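Local atomic coordinates of probable adhesion protein (Pseudomonas aeruginosa PAO1, PDB entry 6RU4), a protein that binds ferrous iron and manganese and, as a solute-binding protein of the periplasmic metal-uptake family, probably hands iron to a membrane transporter. Residues Val64-Phe69 with Asn109-Leu114; Gly98-Gly103 with Glu196-Ile201; Ala174-Ala179 with Lys221-Glu226; Tyr246-Ile251 with Ala266-Thr271. All coordinates share one frame; numbering follows the deposited sequence.

Contact 1 (Val64-Phe69 with Asn109-Leu114). With MN (manganese (II) ion), chain E.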
loop_
_atom_site.group_PDB
_atom_site.type_symbol
_atom_site.label_atom_id
_atom_site.label_comp_id
_atom_site.label_asym_id
_atom_site.label_seq_id
_atom_site.Cartn_x
_atom_site.Cartn_y
_atom_site.Cartn_z
ATOM N N VAL A 64 6.413 3.680 -8.335
ATOM C CA VAL A 64 7.604 3.565 -7.480
ATOM C C VAL A 64 7.949 2.084 -7.124
ATOM O O VAL A 64 8.774 1.851 -6.227
ATOM C CB VAL A 64 7.549 4.500 -6.235
ATOM C CG1 VAL A 64 7.576 5.964 -6.664
ATOM C CG2 VAL A 64 6.350 4.215 -5.336
ATOM N N GLY A 65 7.380 1.124 -7.871
ATOM C CA GLY A 65 7.701 -0.290 -7.693
ATOM C C GLY A 65 6.578 -1.276 -7.408
ATOM O O GLY A 65 6.835 -2.483 -7.359
ATOM N N HIS A 66 5.330 -0.802 -7.223
ATOM C CA HIS A 66 4.236 -1.714 -6.925
ATOM C C HIS A 66 3.266 -1.964 -8.074
ATOM O O HIS A 66 2.209 -2.549 -7.857
ATOM C CB HIS A 66 3.461 -1.296 -5.663
ATOM C CG HIS A 66 3.109 -2.476 -4.807
ATOM N ND1 HIS A 66 2.496 -3.612 -5.339
ATOM C CD2 HIS A 66 3.343 -2.685 -3.497
ATOM C CE1 HIS A 66 2.354 -4.443 -4.330
ATOM N NE2 HIS A 66 2.856 -3.935 -3.204
ATOM N N ASP A 67 3.606 -1.540 -9.290
ATOM C CA ASP A 67 2.755 -1.754 -10.441
ATOM C C ASP A 67 3.534 -1.720 -11.750
ATOM O O ASP A 67 3.023 -1.199 -12.746
ATOM C CB ASP A 67 1.548 -0.796 -10.444
ATOM C CG ASP A 67 1.812 0.704 -10.462
ATOM O OD1 ASP A 67 2.992 1.116 -10.702
ATOM O OD2 ASP A 67 0.849 1.471 -10.245
ATOM N N ASP A 68 4.754 -2.314 -11.766
ATOM C CA ASP A 68 5.625 -2.391 -12.954
ATOM C C ASP A 68 4.945 -3.156 -14.109
ATOM O O ASP A 68 5.169 -2.842 -15.276
ATOM C CB ASP A 68 6.974 -3.025 -12.576
ATOM C CG ASP A 68 7.664 -2.360 -11.391
ATOM O OD1 ASP A 68 7.824 -1.104 -11.411
ATOM O OD2 ASP A 68 8.040 -3.084 -10.444
ATOM N N PHE A 69 4.037 -4.092 -13.753
ATOM C CA PHE A 69 3.210 -4.893 -14.659
ATOM C C PHE A 69 2.367 -3.981 -15.544
ATOM O O PHE A 69 2.145 -4.307 -16.709
ATOM C CB PHE A 69 2.300 -5.872 -13.855
ATOM C CG PHE A 69 1.268 -5.251 -12.917
ATOM C CD1 PHE A 69 0.070 -4.736 -13.407
ATOM C CD2 PHE A 69 1.484 -5.211 -11.546
ATOM C CE1 PHE A 69 -0.863 -4.135 -12.546
ATOM C CE2 PHE A 69 0.534 -4.641 -10.686
ATOM C CZ PHE A 69 -0.635 -4.115 -11.191
ATOM N N ASN A 109 10.843 1.593 -1.003
ATOM C CA ASN A 109 9.644 0.955 -0.486
ATOM C C ASN A 109 8.453 1.534 -1.290
ATOM O O ASN A 109 8.197 2.741 -1.199
ATOM C CB ASN A 109 9.469 1.240 1.014
ATOM C CG ASN A 109 8.405 0.370 1.669
ATOM O OD1 ASN A 109 7.494 -0.124 1.019
ATOM N ND2 ASN A 109 8.484 0.157 2.970
ATOM N N PRO A 110 7.718 0.717 -2.090
ATOM C CA PRO A 110 6.628 1.280 -2.905
ATOM C C PRO A 110 5.276 1.438 -2.222
ATOM O O PRO A 110 4.337 1.904 -2.858
ATOM C CB PRO A 110 6.535 0.299 -4.084
ATOM C CG PRO A 110 7.549 -0.816 -3.798
ATOM C CD PRO A 110 7.887 -0.724 -2.368
ATOM N N HIS A 111 5.166 1.077 -0.947
ATOM C CA HIS A 111 3.917 1.074 -0.176
ATOM C C HIS A 111 3.550 2.382 0.449
ATOM O O HIS A 111 3.091 2.414 1.598
ATOM C CB HIS A 111 3.966 -0.023 0.894
ATOM C CG HIS A 111 4.291 -1.366 0.324
ATOM N ND1 HIS A 111 5.591 -1.725 0.022
ATOM C CD2 HIS A 111 3.464 -2.371 -0.021
ATOM C CE1 HIS A 111 5.524 -2.952 -0.431
ATOM N NE2 HIS A 111 4.257 -3.395 -0.452
ATOM N N THR A 112 3.667 3.471 -0.337
ATOM C CA THR A 112 3.347 4.834 0.086
ATOM C C THR A 112 1.879 4.916 0.415
ATOM O O THR A 112 1.486 5.587 1.369
ATOM C CB THR A 112 3.728 5.783 -1.005
ATOM O OG1 THR A 112 3.104 5.324 -2.194
ATOM C CG2 THR A 112 5.237 5.854 -1.219
ATOM N N PHE A 113 1.081 4.165 -0.348
ATOM C CA PHE A 113 -0.349 4.036 -0.179
ATOM C C PHE A 113 -0.770 3.491 1.225
ATOM O O PHE A 113 -1.944 3.599 1.550
ATOM C CB PHE A 113 -0.953 3.217 -1.324
ATOM C CG PHE A 113 -0.322 1.874 -1.576
ATOM C CD1 PHE A 113 -0.727 0.747 -0.853
ATOM C CD2 PHE A 113 0.574 1.694 -2.636
ATOM C CE1 PHE A 113 -0.174 -0.518 -1.123
ATOM C CE2 PHE A 113 1.096 0.421 -2.930
ATOM C CZ PHE A 113 0.713 -0.676 -2.174
ATOM N N LEU A 114 0.163 2.973 2.065
ATOM C CA LEU A 114 -0.200 2.477 3.401
ATOM C C LEU A 114 0.118 3.489 4.511
ATOM O O LEU A 114 0.125 3.146 5.693
ATOM C CB LEU A 114 0.382 1.079 3.701
ATOM C CG LEU A 114 -0.273 -0.083 2.924
ATOM C CD1 LEU A 114 0.469 -1.349 3.119
ATOM C CD2 LEU A 114 -1.715 -0.282 3.340
HETATM MN MN MN E . 3.538 -5.341 -1.352
#
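H66 and H111 are two of the six histidines of the manganese site, and their rings meet where the loop ahead of helix 68-75 packs on the loop ahead of helix 117-133. H66 NE2 binds the manganese at 2.4 Å. H111 NE2 binds the manganese at 2.3 Å. The rings are almost perpendicular, with planes at 89°: H66 turns its edge to H111, placing CD2 over one face of that ring, and H111 NE2 lies in the plane of H66. The 3.1 Å between H66 NE2 and H111 NE2 is the spacing of two ligands on one ion, not a hydrogen bond. N109 holds H111 on the ND1 side. With its CG beside the backbone N (chi1 -54°), the ring brings ND1 to N109 OD1 at 2.7 Å, nearly in the ring plane, which fixes the ring's rotation. The same oxygen accepts the backbone N of H111 from above its carbonyl plane, closing an Asx turn. F113 directs its edge toward the face of H66, CZ lying 3.6 Å from H66 CD2, planes at 62°; both F113 and H111 meet H66 at CD2 in an aromatic cluster. P110 packs on the bend at G65: its CB sits 3.5 Å from H66 N and packs as closely on V64 O. F113 in turn leans on P15 and Y19 of helix 14-24. First-shell histidines on loops, one steadied by a second-shell asparagine, supply two of the six ligands of the metal site, as suits a family 9 solute-binding protein.

Contact 2 (Gly98-Gly103 with Glu196-Ile201). With MN (manganese (II) ion), chain E.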
loop_
_atom_site.group_PDB
_atom_site.type_symbol
_atom_site.label_atom_id
_atom_site.label_comp_id
_atom_site.label_asym_id
_atom_site.label_seq_id
_atom_site.Cartn_x
_atom_site.Cartn_y
_atom_site.Cartn_z
ATOM N N GLY A 98 15.800 -3.739 -0.679
ATOM C CA GLY A 98 15.608 -5.190 -0.616
ATOM C C GLY A 98 14.231 -5.668 -1.065
ATOM O O GLY A 98 13.313 -5.644 -0.245
ATOM N N MET A 99 13.996 -6.155 -2.325
ATOM C CA MET A 99 14.731 -6.354 -3.599
ATOM C C MET A 99 16.148 -7.051 -3.518
ATOM O O MET A 99 16.892 -7.026 -4.508
ATOM C CB MET A 99 14.796 -5.064 -4.428
ATOM C CG MET A 99 13.478 -4.757 -5.199
ATOM S SD MET A 99 11.985 -4.444 -4.178
ATOM C CE MET A 99 11.176 -3.164 -5.157
ATOM N N ALA A 100 16.435 -7.769 -2.392
ATOM C CA ALA A 100 17.591 -8.645 -2.094
ATOM C C ALA A 100 19.008 -7.989 -2.061
ATOM O O ALA A 100 19.229 -7.067 -1.270
ATOM C CB ALA A 100 17.594 -9.847 -3.042
ATOM N N ALA A 101 19.978 -8.554 -2.842
ATOM C CA ALA A 101 21.396 -8.181 -2.925
ATOM C C ALA A 101 21.955 -8.260 -4.344
ATOM O O ALA A 101 22.373 -7.237 -4.889
ATOM C CB ALA A 101 22.208 -9.104 -2.043
ATOM N N ARG A 102 22.038 -9.501 -4.907
ATOM C CA ARG A 102 22.541 -9.788 -6.255
ATOM C C ARG A 102 21.365 -9.741 -7.261
ATOM O O ARG A 102 21.107 -10.690 -8.007
ATOM C CB ARG A 102 23.325 -11.118 -6.290
ATOM C CG ARG A 102 24.546 -11.107 -7.219
ATOM C CD ARG A 102 25.866 -10.944 -6.465
ATOM N NE ARG A 102 26.984 -11.585 -7.169
ATOM C CZ ARG A 102 28.226 -11.684 -6.699
ATOM N NH1 ARG A 102 28.538 -11.175 -5.513
ATOM N NH2 ARG A 102 29.167 -12.288 -7.414
ATOM N N GLY A 103 20.668 -8.603 -7.222
ATOM C CA GLY A 103 19.533 -8.209 -8.048
ATOM C C GLY A 103 19.496 -6.691 -8.109
ATOM O O GLY A 103 19.628 -6.104 -9.189
ATOM N N GLU A 196 10.365 -11.370 4.788
ATOM C CA GLU A 196 10.543 -11.564 3.354
ATOM C C GLU A 196 11.881 -10.940 2.924
ATOM O O GLU A 196 12.099 -9.762 3.207
ATOM C CB GLU A 196 9.379 -10.937 2.584
ATOM C CG GLU A 196 8.127 -11.802 2.560
ATOM C CD GLU A 196 7.007 -11.318 1.662
ATOM O OE1 GLU A 196 7.134 -10.210 1.085
ATOM O OE2 GLU A 196 5.990 -12.045 1.551
ATOM N N PRO A 197 12.812 -11.714 2.307
ATOM C CA PRO A 197 14.125 -11.144 1.944
ATOM C C PRO A 197 14.077 -10.007 0.927
ATOM O O PRO A 197 14.937 -9.120 0.955
ATOM C CB PRO A 197 14.900 -12.353 1.417
ATOM C CG PRO A 197 13.855 -13.312 0.973
ATOM C CD PRO A 197 12.742 -13.143 1.944
ATOM N N ALA A 198 13.052 -10.023 0.062
ATOM C CA ALA A 198 12.778 -9.044 -0.984
ATOM C C ALA A 198 11.256 -8.980 -1.174
ATOM O O ALA A 198 10.556 -9.955 -0.851
ATOM C CB ALA A 198 13.452 -9.471 -2.285
ATOM N N HIS A 199 10.751 -7.850 -1.707
ATOM C CA HIS A 199 9.330 -7.623 -1.912
ATOM C C HIS A 199 8.603 -8.775 -2.607
ATOM O O HIS A 199 8.870 -9.066 -3.780
ATOM C CB HIS A 199 9.083 -6.300 -2.647
ATOM C CG HIS A 199 7.636 -5.903 -2.700
ATOM N ND1 HIS A 199 7.107 -5.262 -3.807
ATOM C CD2 HIS A 199 6.661 -6.053 -1.766
ATOM C CE1 HIS A 199 5.836 -5.052 -3.512
ATOM N NE2 HIS A 199 5.518 -5.538 -2.304
ATOM N N GLY A 200 7.697 -9.417 -1.862
ATOM C CA GLY A 200 6.882 -10.529 -2.346
ATOM C C GLY A 200 7.602 -11.853 -2.545
ATOM O O GLY A 200 7.056 -12.739 -3.203
ATOM N N ILE A 201 8.823 -11.999 -1.972
ATOM C CA ILE A 201 9.668 -13.206 -2.059
ATOM C C ILE A 201 9.640 -13.977 -0.746
ATOM O O ILE A 201 9.876 -13.414 0.312
ATOM C CB ILE A 201 11.136 -12.881 -2.515
ATOM C CG1 ILE A 201 11.194 -12.032 -3.832
ATOM C CG2 ILE A 201 12.022 -14.131 -2.615
ATOM C CD1 ILE A 201 10.452 -12.551 -5.076
HETATM MN MN MN E . 3.538 -5.341 -1.352
#
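G98 meets A198 first, through its carbonyl: G98 O receives a CA-H...O contact from A198 CA at 3.5 Å, close to straight with 162° at the hydrogen. At M99 the backbone touches the same alanine, M99 N lying 3.4 Å from A198 CB. The methionine's own CB points away from the 196-201 loop, but its chain bends at chi2 (63°) and brings the sulfur back, so that M99 SD lies 3.8 Å from H199 CB. The two side chains run side by side and point the same way, the thioether flanking the stem of the histidine. A100 N is also close to A198 CB, and A100 CB touches A198 CB at 4.2 Å, which leaves the A198 methyl seated against two successive peptide groups. Facing them is a type II turn from A198 to I201, closed by I201 N to A198 O at 2.9 Å, with G200 taking its positive-phi position. A weak bond from G200 N to E196 OE1 adds to it. H199 is the other central residue of the turn; with CG anti to the backbone N (chi1 -171°), its ring leads away from the 98-103 loop, and H199 NE2 binds manganese at 2.2 Å. The join rests on van der Waals contact and one weak CH...O interaction, so between these two segments there is little polar bonding to break; that would allow them to part, but does not show that they do.

Contact 3 (Ala174-Ala179 with Lys221-Glu226). With MN (manganese (II) ion), chain E; EDO (1,2-ethanediol), chain Q.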
loop_
_atom_site.group_PDB
_atom_site.type_symbol
_atom_site.label_atom_id
_atom_site.label_comp_id
_atom_site.label_asym_id
_atom_site.label_seq_id
_atom_site.Cartn_x
_atom_site.Cartn_y
_atom_site.Cartn_z
ATOM N N ALA A 174 8.218 -6.333 14.010
ATOM C CA ALA A 174 8.659 -6.988 12.797
ATOM C C ALA A 174 7.429 -7.201 11.934
ATOM O O ALA A 174 6.312 -7.151 12.445
ATOM C CB ALA A 174 9.296 -8.321 13.131
ATOM N N THR A 175 7.614 -7.396 10.618
ATOM C CA THR A 175 6.490 -7.644 9.704
ATOM C C THR A 175 6.900 -8.778 8.774
ATOM O O THR A 175 8.103 -8.986 8.592
ATOM C CB THR A 175 6.048 -6.363 8.948
ATOM O OG1 THR A 175 6.941 -6.122 7.874
ATOM C CG2 THR A 175 5.942 -5.113 9.849
ATOM N N ILE A 176 5.932 -9.530 8.204
ATOM C CA ILE A 176 6.258 -10.613 7.256
ATOM C C ILE A 176 6.654 -9.936 5.933
ATOM O O ILE A 176 7.777 -10.099 5.469
ATOM C CB ILE A 176 5.054 -11.612 7.091
ATOM C CG1 ILE A 176 4.790 -12.435 8.391
ATOM C CG2 ILE A 176 5.173 -12.519 5.839
ATOM C CD1 ILE A 176 5.907 -13.279 8.935
ATOM N N HIS A 177 5.729 -9.117 5.413
ATOM C CA HIS A 177 5.755 -8.344 4.177
ATOM C C HIS A 177 6.190 -6.916 4.519
ATOM O O HIS A 177 5.691 -6.365 5.493
ATOM C CB HIS A 177 4.319 -8.336 3.580
ATOM C CG HIS A 177 4.241 -7.941 2.143
ATOM N ND1 HIS A 177 4.332 -8.883 1.126
ATOM C CD2 HIS A 177 4.058 -6.721 1.593
ATOM C CE1 HIS A 177 4.252 -8.200 0.002
ATOM N NE2 HIS A 177 4.078 -6.894 0.230
ATOM N N GLY A 178 7.106 -6.340 3.728
ATOM C CA GLY A 178 7.642 -4.994 3.938
ATOM C C GLY A 178 6.766 -3.861 3.466
ATOM O O GLY A 178 7.249 -2.922 2.836
ATOM N N ALA A 179 5.490 -3.916 3.811
ATOM C CA ALA A 179 4.480 -2.932 3.441
ATOM C C ALA A 179 4.176 -1.828 4.492
ATOM O O ALA A 179 3.541 -0.813 4.152
ATOM C CB ALA A 179 3.185 -3.674 3.129
ATOM N N LYS A 221 9.057 -7.774 19.931
ATOM C CA LYS A 221 7.841 -8.003 20.705
ATOM C C LYS A 221 6.646 -8.482 19.862
ATOM O O LYS A 221 5.998 -9.469 20.216
ATOM C CB LYS A 221 7.472 -6.726 21.517
ATOM C CG LYS A 221 8.576 -6.186 22.444
ATOM C CD LYS A 221 8.794 -7.050 23.680
ATOM C CE LYS A 221 9.972 -6.553 24.474
ATOM N NZ LYS A 221 10.244 -7.407 25.659
ATOM N N VAL A 222 6.338 -7.770 18.769
ATOM C CA VAL A 222 5.195 -8.132 17.933
ATOM C C VAL A 222 5.605 -8.353 16.466
ATOM O O VAL A 222 6.625 -7.834 16.028
ATOM C CB VAL A 222 3.973 -7.162 18.087
ATOM C CG1 VAL A 222 3.594 -6.966 19.553
ATOM C CG2 VAL A 222 4.216 -5.827 17.426
ATOM N N ILE A 223 4.839 -9.197 15.746
ATOM C CA ILE A 223 5.005 -9.473 14.312
ATOM C C ILE A 223 3.685 -9.191 13.599
ATOM O O ILE A 223 2.624 -9.642 14.040
ATOM C CB ILE A 223 5.634 -10.856 13.953
ATOM C CG1 ILE A 223 6.060 -10.909 12.467
ATOM C CG2 ILE A 223 4.729 -12.043 14.335
ATOM C CD1 ILE A 223 7.349 -11.556 12.217
ATOM N N PHE A 224 3.751 -8.395 12.536
ATOM C CA PHE A 224 2.585 -8.053 11.734
ATOM C C PHE A 224 2.572 -8.935 10.482
ATOM O O PHE A 224 3.466 -8.831 9.638
ATOM C CB PHE A 224 2.555 -6.558 11.395
ATOM C CG PHE A 224 2.247 -5.678 12.587
ATOM C CD1 PHE A 224 0.995 -5.723 13.205
ATOM C CD2 PHE A 224 3.206 -4.799 13.094
ATOM C CE1 PHE A 224 0.715 -4.926 14.325
ATOM C CE2 PHE A 224 2.918 -3.991 14.211
ATOM C CZ PHE A 224 1.676 -4.066 14.818
ATOM N N SER A 225 1.586 -9.855 10.409
ATOM C CA SER A 225 1.410 -10.753 9.280
ATOM C C SER A 225 0.329 -10.248 8.319
ATOM O O SER A 225 -0.252 -9.192 8.557
ATOM C CB SER A 225 1.147 -12.180 9.748
ATOM O OG SER A 225 -0.103 -12.304 10.400
ATOM N N GLU A 226 0.092 -10.980 7.216
ATOM C CA GLU A 226 -0.868 -10.635 6.165
ATOM C C GLU A 226 -2.262 -11.224 6.339
ATOM O O GLU A 226 -2.404 -12.406 6.617
ATOM C CB GLU A 226 -0.320 -11.048 4.787
ATOM C CG GLU A 226 0.820 -10.190 4.281
ATOM C CD GLU A 226 0.497 -8.716 4.138
ATOM O OE1 GLU A 226 -0.475 -8.367 3.429
ATOM O OE2 GLU A 226 1.217 -7.909 4.762
HETATM MN MN MN E . 3.538 -5.341 -1.352
HETATM C C1 EDO Q . 1.423 -10.628 0.266
HETATM O O1 EDO Q . 0.100 -10.190 0.617
HETATM C C2 EDO Q . 1.433 -11.307 -1.148
HETATM O O2 EDO Q . 2.755 -11.607 -1.618
#
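The F224 ring has T175 CG2 at its edge, near the ring plane, while A174 O approaches it obliquely. The H177 ring has A179 CB at its edge, with E226 OE2 and an ethanediol carbon oblique to it. F224 belongs to strand 222-226, which pairs in parallel with strand 173-175 in a four-stranded sheet of order 2-1-3-4, as in Rossmann-like lobes; H177 lies just past the end of strand 173-175. Three backbone bonds join the strands: A174 N to V222 O at 3.0 Å, F224 N to A174 O at 2.8 Å, and I176 N to F224 O at 2.9 Å. A174 O also takes a CA-H...O contact from I223 CA. T175 and F224 occupy one side of the sheet, A174 and I223 the other, where A174 CB lies 3.9 Å from I223 CD1. I176 extends that apolar patch, its CD1 on I223 CD1 and its CG1 against S225, with V234 and I237 of helix 234-241 packing on it. With T175 OG1 set between the backbone N and the carbonyl carbon (chi1 79°), the hydroxyl donates to H177 O at 2.7 Å and ties the strand end to the metal-binding turn, while CG2 is left for F224. H177 binds manganese through NE2. E226 crosses it obliquely, carboxylate and ring planes 52° apart; the carboxylate's OE2 is held by Y180 OH and lies 3.3 Å from H177 CB.

Contact 4 (Tyr246-Ile251 with Ala266-Thr271). With MN (manganese (II) ion), chain E.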
loop_
_atom_site.group_PDB
_atom_site.type_symbol
_atom_site.label_atom_id
_atom_site.label_comp_id
_atom_site.label_asym_id
_atom_site.label_seq_id
_atom_site.Cartn_x
_atom_site.Cartn_y
_atom_site.Cartn_z
ATOM N N TYR A 246 -0.045 -10.316 15.154
ATOM C CA TYR A 246 -1.105 -9.388 14.782
ATOM C C TYR A 246 -1.112 -9.398 13.265
ATOM O O TYR A 246 -0.090 -9.731 12.660
ATOM C CB TYR A 246 -0.826 -7.966 15.337
ATOM C CG TYR A 246 -0.838 -7.879 16.849
ATOM C CD1 TYR A 246 0.295 -8.181 17.590
ATOM C CD2 TYR A 246 -1.989 -7.519 17.541
ATOM C CE1 TYR A 246 0.276 -8.167 18.984
ATOM C CE2 TYR A 246 -2.017 -7.488 18.938
ATOM C CZ TYR A 246 -0.880 -7.812 19.656
ATOM O OH TYR A 246 -0.860 -7.759 21.027
ATOM N N SER A 247 -2.251 -9.079 12.640
ATOM C CA SER A 247 -2.332 -9.094 11.185
ATOM C C SER A 247 -2.778 -7.771 10.630
ATOM O O SER A 247 -3.659 -7.120 11.201
ATOM C CB SER A 247 -3.266 -10.210 10.713
ATOM O OG SER A 247 -2.663 -11.486 10.817
ATOM N N LEU A 248 -2.204 -7.387 9.483
ATOM C CA LEU A 248 -2.576 -6.152 8.808
ATOM C C LEU A 248 -3.003 -6.418 7.372
ATOM O O LEU A 248 -2.690 -7.456 6.801
ATOM C CB LEU A 248 -1.464 -5.074 8.881
ATOM C CG LEU A 248 -1.016 -4.586 10.257
ATOM C CD1 LEU A 248 0.153 -3.650 10.119
ATOM C CD2 LEU A 248 -2.152 -3.919 11.038
ATOM N N SER A 249 -3.738 -5.460 6.816
ATOM C CA SER A 249 -4.255 -5.449 5.459
ATOM C C SER A 249 -3.366 -4.612 4.551
ATOM O O SER A 249 -3.033 -3.468 4.882
ATOM C CB SER A 249 -5.659 -4.868 5.464
ATOM O OG SER A 249 -6.173 -4.876 4.149
ATOM N N HIS A 250 -3.003 -5.184 3.390
ATOM C CA HIS A 250 -2.202 -4.555 2.340
ATOM C C HIS A 250 -3.160 -3.809 1.385
ATOM O O HIS A 250 -2.704 -3.029 0.537
ATOM C CB HIS A 250 -1.399 -5.653 1.609
ATOM C CG HIS A 250 -0.354 -5.211 0.618
ATOM N ND1 HIS A 250 -0.691 -4.551 -0.547
ATOM C CD2 HIS A 250 0.966 -5.499 0.579
ATOM C CE1 HIS A 250 0.425 -4.419 -1.235
ATOM N NE2 HIS A 250 1.452 -4.964 -0.600
ATOM N N ILE A 251 -4.499 -3.992 1.576
ATOM C CA ILE A 251 -5.599 -3.392 0.786
ATOM C C ILE A 251 -5.428 -3.866 -0.688
ATOM O O ILE A 251 -5.247 -3.058 -1.578
ATOM C CB ILE A 251 -5.739 -1.820 1.011
ATOM C CG1 ILE A 251 -5.710 -1.455 2.533
ATOM C CG2 ILE A 251 -7.021 -1.245 0.351
ATOM C CD1 ILE A 251 -5.407 0.011 2.897
ATOM N N ALA A 266 -8.455 2.173 8.763
ATOM C CA ALA A 266 -9.016 2.339 10.106
ATOM C C ALA A 266 -8.738 1.089 10.925
ATOM O O ALA A 266 -8.280 1.206 12.058
ATOM C CB ALA A 266 -10.511 2.589 10.026
ATOM N N ARG A 267 -8.970 -0.108 10.337
ATOM C CA ARG A 267 -8.713 -1.403 10.980
ATOM C C ARG A 267 -7.211 -1.598 11.248
ATOM O O ARG A 267 -6.846 -2.057 12.326
ATOM C CB ARG A 267 -9.269 -2.561 10.151
ATOM C CG ARG A 267 -10.784 -2.636 10.131
ATOM C CD ARG A 267 -11.297 -3.932 9.517
ATOM N NE ARG A 267 -11.447 -3.864 8.059
ATOM C CZ ARG A 267 -12.533 -3.416 7.429
ATOM N NH1 ARG A 267 -13.569 -2.950 8.119
ATOM N NH2 ARG A 267 -12.585 -3.417 6.103
ATOM N N ASN A 268 -6.340 -1.206 10.292
ATOM C CA ASN A 268 -4.880 -1.283 10.432
ATOM C C ASN A 268 -4.383 -0.435 11.598
ATOM O O ASN A 268 -3.672 -0.947 12.467
ATOM C CB ASN A 268 -4.186 -0.841 9.144
ATOM C CG ASN A 268 -4.209 -1.870 8.060
ATOM O OD1 ASN A 268 -4.491 -3.052 8.286
ATOM N ND2 ASN A 268 -3.909 -1.442 6.860
ATOM N N LEU A 269 -4.779 0.851 11.619
ATOM C CA LEU A 269 -4.421 1.789 12.676
ATOM C C LEU A 269 -4.932 1.306 14.044
ATOM O O LEU A 269 -4.198 1.438 15.023
ATOM C CB LEU A 269 -4.885 3.226 12.350
ATOM C CG LEU A 269 -4.388 3.845 11.018
ATOM C CD1 LEU A 269 -5.066 5.148 10.729
ATOM C CD2 LEU A 269 -2.916 4.064 11.010
ATOM N N ASP A 270 -6.123 0.663 14.105
ATOM C CA ASP A 270 -6.650 0.121 15.366
ATOM C C ASP A 270 -5.899 -1.146 15.811
ATOM O O ASP A 270 -5.770 -1.381 17.016
ATOM C CB ASP A 270 -8.171 -0.127 15.324
ATOM C CG ASP A 270 -9.065 1.107 15.302
ATOM O OD1 ASP A 270 -8.720 2.113 15.977
ATOM O OD2 ASP A 270 -10.126 1.058 14.637
ATOM N N THR A 271 -5.381 -1.939 14.849
ATOM C CA THR A 271 -4.587 -3.141 15.143
ATOM C C THR A 271 -3.242 -2.730 15.739
ATOM O O THR A 271 -2.797 -3.341 16.713
ATOM C CB THR A 271 -4.460 -4.055 13.906
ATOM O OG1 THR A 271 -5.765 -4.467 13.503
ATOM C CG2 THR A 271 -3.620 -5.299 14.171
HETATM MN MN MN E . 3.538 -5.341 -1.352
#
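N268 turns its side-chain amide edgewise along the backbone of S249 and grips it at both polar atoms: S249 N donates to N268 OD1 at 2.9 Å, nearly straight at 172°, and N268 ND2 donates to S249 O at 3.0 Å, in the carbonyl plane on a lone pair. One asparagine thus satisfies the peptide groups just where strand 244-248 gives out. L248 and T271 lie alongside one another, pointing opposite ways, L248 CD2 reaching T271 CB at 3.7 Å and also lying against N268 O. T271 divides its two branches: OG1, beside its own backbone N (chi1 -60°), bonds back to R267 O within the helix, while the CG2 methyl faces the strand, 3.5 Å from S247 O and 4.0 Å from Y246 CB. Beyond the amide grip S249 OG, also paired with E264, accepts I251 N in an ST turn. Between them H250 points away from the helix, and its NE2 binds manganese at 2.2 Å. Strand and helix axes pass 8.5 Å apart, running nearly antiparallel: helix 260-277 packed on an outermost strand of a parallel alpha/beta sheet, with a metal ligand carried on the loop at the strand's C-terminal end.

In the fold
All four contacts converge on one manganese ion: contact 1 supplies H66 and H111, and contacts 2, 3 and 4 add H199, H177 and H250, with H41 as the sixth ligand. The ion draws together loops of both halves of the chain, H111 NE2 coming within 3.1 Å of H199 NE2 and H66 NE2 within 3.1 Å of H250 NE2, although the centres of contacts 1 and 4 are about 18 Å apart. Contacts 3 and 4 share a sheet: S225 N lies 2.8 Å from Y246 O and S225 OG 2.7 Å from S247 OG, both probable hydrogen bonds. Contact 2 joins contact 3 through E196 N and I176 O, probably hydrogen-bonded at 3.0 Å.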